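Local atomic coordinates of glycoside hydrolase YxiA (Bacillus licheniformis, PDB entry 3LV4), a protein that probably hydrolyses the alpha-1,5-linked backbone of arabinan and binds calcium. Residues A[324-329]-A[412-417]. Numbering follows the deposited sequence.
Sequences QLLMNK and VFLRQW
L326, with CG anti to its carbonyl carbon (chi1 -47°), and V412, with CG1 anti to the backbone N (chi1 -175°), are turned so that their branches meet between two facing strands. L326 CD1 does most of the touching: it lies 3.8 Å from V412 CG1 and 4.0 Å from L414 CB, bridging two residues whose CB atoms project from the same face of their strand. The other branch of V412 is directed at the opposing main chain, CG2 lying 3.6 Å from the carbonyl O of M327, here selenomethionine, and 4.1 Å from N328 CA. Beyond L326, the extended side chain of Q324 runs at about a right angle to that of L414, and its end lies near L414 CD2. No hydrogen bond joins the two segments; the strand axes approach to 8.1 Å at an angle of 144°, so the strands face one another through side chains. Past the end of strand 319-327, N328 OD1 accepts a hydrogen bond from W332 N on its own side, while ND2 donates to the carbonyl O of D410, just before V412 on strand 407-418, and so adds a polar tie across the interface. The contact thus packs part of the catalytic domain, a five-bladed propeller in family 43, against the C-terminal lipocalin-like domain. In their own sheets, strand 319-327 runs between strands 303-310 and 333-335, whereas strand 407-418 runs between 399-404 and 423-432.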
ATOM      1  N   GLN A 324       1.401  -1.710 -12.065  1.00  9.46           N
ATOM      2  CA  GLN A 324       2.653  -1.018 -12.294  1.00 11.03           C
ATOM      3  C   GLN A 324       2.579   0.413 -11.765  1.00 10.81           C
ATOM      4  O   GLN A 324       1.549   1.079 -11.897  1.00 11.64           O
ATOM      5  CB  GLN A 324       2.999  -1.029 -13.785  1.00 14.02           C
ATOM      6  CG  GLN A 324       4.356  -0.470 -14.090  1.00 16.16           C
ATOM      7  CD  GLN A 324       4.878  -0.877 -15.457  1.00 16.46           C
ATOM      8  OE1 GLN A 324       4.174  -1.498 -16.274  1.00 17.94           O
ATOM      9  NE2 GLN A 324       6.115  -0.527 -15.717  1.00 13.58           N
ATOM     10  N   LEU A 325       3.666   0.869 -11.146  1.00 11.61           N
ATOM     11  CA  LEU A 325       3.802   2.261 -10.722  1.00 10.90           C
ATOM     12  C   LEU A 325       4.675   3.017 -11.706  1.00 11.35           C
ATOM     13  O   LEU A 325       5.767   2.559 -12.060  1.00 11.45           O
ATOM     14  CB  LEU A 325       4.435   2.344  -9.327  1.00 10.82           C
ATOM     15  CG  LEU A 325       3.588   1.915  -8.126  1.00  9.15           C
ATOM     16  CD1 LEU A 325       4.474   1.676  -6.894  1.00 10.62           C
ATOM     17  CD2 LEU A 325       2.511   2.956  -7.830  1.00 12.62           C
ATOM     18  N   LEU A 326       4.197   4.182 -12.135  1.00 10.54           N
ATOM     19  CA  LEU A 326       4.936   5.034 -13.055  1.00 11.07           C
ATOM     20  C   LEU A 326       5.373   6.266 -12.275  1.00 13.56           C
ATOM     21  O   LEU A 326       4.894   6.498 -11.168  1.00 20.00           O
ATOM     22  CB  LEU A 326       4.049   5.419 -14.245  1.00  9.95           C
ATOM     23  CG  LEU A 326       3.301   4.228 -14.865  1.00 13.23           C
ATOM     24  CD1 LEU A 326       2.293   4.667 -15.919  1.00 12.76           C
ATOM     25  CD2 LEU A 326       4.285   3.209 -15.447  1.00 17.01           C
HETATM   26  N   MSE A 327       6.299   7.037 -12.821  1.00 12.58           N
HETATM   27  CA  MSE A 327       6.813   8.207 -12.104  1.00  9.30           C
HETATM   28  C   MSE A 327       6.569   9.476 -12.912  1.00 11.34           C
HETATM   29  O   MSE A 327       7.044   9.600 -14.047  1.00 13.43           O
HETATM   30  CB  MSE A 327       8.305   8.048 -11.820  1.00 12.61           C
HETATM   31  CG  MSE A 327       8.866   9.068 -10.854  1.00 14.94           C
HETATM   32 SE   MSE A 327       8.172   8.864  -9.022  1.00 23.32          SE
HETATM   33  CE  MSE A 327       9.285   7.368  -8.390  1.00 17.22           C
ATOM     34  N   ASN A 328       5.831  10.420 -12.335  1.00 11.21           N
ATOM     35  CA  ASN A 328       5.516  11.644 -13.065  1.00 10.25           C
ATOM     36  C   ASN A 328       6.674  12.628 -13.008  1.00 11.92           C
ATOM     37  O   ASN A 328       7.662  12.388 -12.305  1.00 12.92           O
ATOM     38  CB  ASN A 328       4.172  12.255 -12.632  1.00  9.99           C
ATOM     39  CG  ASN A 328       4.244  13.049 -11.332  1.00  9.82           C
ATOM     40  OD1 ASN A 328       5.314  13.254 -10.745  1.00 10.35           O
ATOM     41  ND2 ASN A 328       3.075  13.521 -10.882  1.00 10.21           N
ATOM     42  N   LYS A 329       6.558  13.723 -13.753  1.00 11.95           N
ATOM     43  CA  LYS A 329       7.669  14.652 -13.922  1.00 14.95           C
ATOM     44  C   LYS A 329       8.120  15.295 -12.611  1.00 13.10           C
ATOM     45  O   LYS A 329       9.261  15.720 -12.496  1.00 16.63           O
ATOM     46  CB  LYS A 329       7.341  15.724 -14.971  1.00 18.01           C
ATOM     47  CG  LYS A 329       6.254  16.690 -14.563  1.00 26.05           C
ATOM     48  CD  LYS A 329       6.103  17.817 -15.589  1.00 32.59           C
ATOM     49  CE  LYS A 329       7.352  18.671 -15.657  1.00 36.82           C
ATOM     50  NZ  LYS A 329       7.204  19.783 -16.646  1.00 41.07           N
ATOM     51  N   VAL A 412       1.470  10.050 -16.635  1.00  8.87           N
ATOM     52  CA  VAL A 412       2.172   9.209 -17.592  1.00 11.35           C
ATOM     53  C   VAL A 412       1.169   8.404 -18.418  1.00 10.67           C
ATOM     54  O   VAL A 412       0.163   7.923 -17.875  1.00  9.57           O
ATOM     55  CB  VAL A 412       3.147   8.246 -16.860  1.00 10.47           C
ATOM     56  CG1 VAL A 412       3.964   7.450 -17.868  1.00 13.78           C
ATOM     57  CG2 VAL A 412       4.088   9.030 -15.941  1.00 10.69           C
ATOM     58  N   PHE A 413       1.430   8.289 -19.724  1.00 10.84           N
ATOM     59  CA  PHE A 413       0.661   7.427 -20.634  1.00 10.87           C
ATOM     60  C   PHE A 413       1.247   6.012 -20.651  1.00 10.22           C
ATOM     61  O   PHE A 413       2.469   5.835 -20.618  1.00 12.62           O
ATOM     62  CB  PHE A 413       0.738   7.948 -22.081  1.00 10.95           C
ATOM     63  CG  PHE A 413      -0.110   9.166 -22.378  1.00 12.55           C
ATOM     64  CD1 PHE A 413      -1.490   9.071 -22.471  1.00 12.42           C
ATOM     65  CD2 PHE A 413       0.491  10.393 -22.647  1.00 13.42           C
ATOM     66  CE1 PHE A 413      -2.265  10.187 -22.785  1.00 12.10           C
ATOM     67  CE2 PHE A 413      -0.273  11.515 -22.963  1.00 13.53           C
ATOM     68  CZ  PHE A 413      -1.652  11.414 -23.034  1.00 10.63           C
ATOM     69  N   LEU A 414       0.386   5.004 -20.750  1.00  9.45           N
ATOM     70  CA  LEU A 414       0.842   3.618 -20.786  1.00 10.22           C
ATOM     71  C   LEU A 414      -0.165   2.748 -21.524  1.00 11.00           C
ATOM     72  O   LEU A 414      -1.352   2.761 -21.198  1.00 10.82           O
ATOM     73  CB  LEU A 414       1.009   3.086 -19.361  1.00 11.31           C
ATOM     74  CG  LEU A 414       1.513   1.646 -19.233  1.00 11.50           C
ATOM     75  CD1 LEU A 414       2.951   1.517 -19.803  1.00 12.23           C
ATOM     76  CD2 LEU A 414       1.435   1.156 -17.783  1.00 12.29           C
ATOM     77  N   ARG A 415       0.296   1.991 -22.518  1.00 11.41           N
ATOM     78  CA  ARG A 415      -0.576   1.006 -23.151  1.00 12.28           C
ATOM     79  C   ARG A 415      -0.732  -0.198 -22.233  1.00 12.07           C
ATOM     80  O   ARG A 415       0.251  -0.733 -21.727  1.00 12.87           O
ATOM     81  CB  ARG A 415      -0.013   0.548 -24.498  1.00 17.14           C
ATOM     82  CG  ARG A 415       0.028   1.617 -25.558  1.00 22.64           C
ATOM     83  CD  ARG A 415       0.476   1.015 -26.892  1.00 29.76           C
ATOM     84  NE  ARG A 415       0.557   2.010 -27.959  1.00 36.00           N
ATOM     85  CZ  ARG A 415       1.560   2.872 -28.106  1.00 40.61           C
ATOM     86  NH1 ARG A 415       2.566   2.878 -27.238  1.00 41.29           N
ATOM     87  NH2 ARG A 415       1.553   3.741 -29.111  1.00 41.48           N
ATOM     88  N   GLN A 416      -1.971  -0.632 -22.039  1.00 11.52           N
ATOM     89  CA  GLN A 416      -2.270  -1.692 -21.096  1.00 11.84           C
ATOM     90  C   GLN A 416      -3.271  -2.680 -21.654  1.00 13.93           C
ATOM     91  O   GLN A 416      -3.956  -2.399 -22.635  1.00 15.24           O
ATOM     92  CB  GLN A 416      -2.864  -1.101 -19.824  1.00 11.82           C
ATOM     93  CG  GLN A 416      -1.907  -0.266 -19.020  1.00 10.86           C
ATOM     94  CD  GLN A 416      -2.306  -0.249 -17.565  1.00 11.51           C
ATOM     95  OE1 GLN A 416      -3.200   0.491 -17.162  1.00 11.61           O
ATOM     96  NE2 GLN A 416      -1.663  -1.090 -16.772  1.00 11.49           N
ATOM     97  N   TRP A 417      -3.355  -3.832 -21.000  1.00 13.51           N
ATOM     98  CA  TRP A 417      -4.401  -4.801 -21.252  1.00 15.22           C
ATOM     99  C   TRP A 417      -5.623  -4.488 -20.387  1.00 18.75           C
ATOM    100  O   TRP A 417      -5.514  -4.350 -19.168  1.00 20.80           O
ATOM    101  CB  TRP A 417      -3.876  -6.194 -20.909  1.00 18.23           C
ATOM    102  CG  TRP A 417      -4.861  -7.297 -21.072  1.00 23.32           C
ATOM    103  CD1 TRP A 417      -5.515  -7.974 -20.080  1.00 25.15           C
ATOM    104  CD2 TRP A 417      -5.297  -7.873 -22.307  1.00 25.55           C
ATOM    105  NE1 TRP A 417      -6.334  -8.938 -20.626  1.00 26.67           N
ATOM    106  CE2 TRP A 417      -6.217  -8.894 -21.990  1.00 25.77           C
ATOM    107  CE3 TRP A 417      -4.999  -7.622 -23.650  1.00 24.26           C
ATOM    108  CZ2 TRP A 417      -6.839  -9.663 -22.965  1.00 26.73           C
ATOM    109  CZ3 TRP A 417      -5.618  -8.385 -24.613  1.00 26.14           C
ATOM    110  CH2 TRP A 417      -6.529  -9.392 -24.268  1.00 28.59           C
TER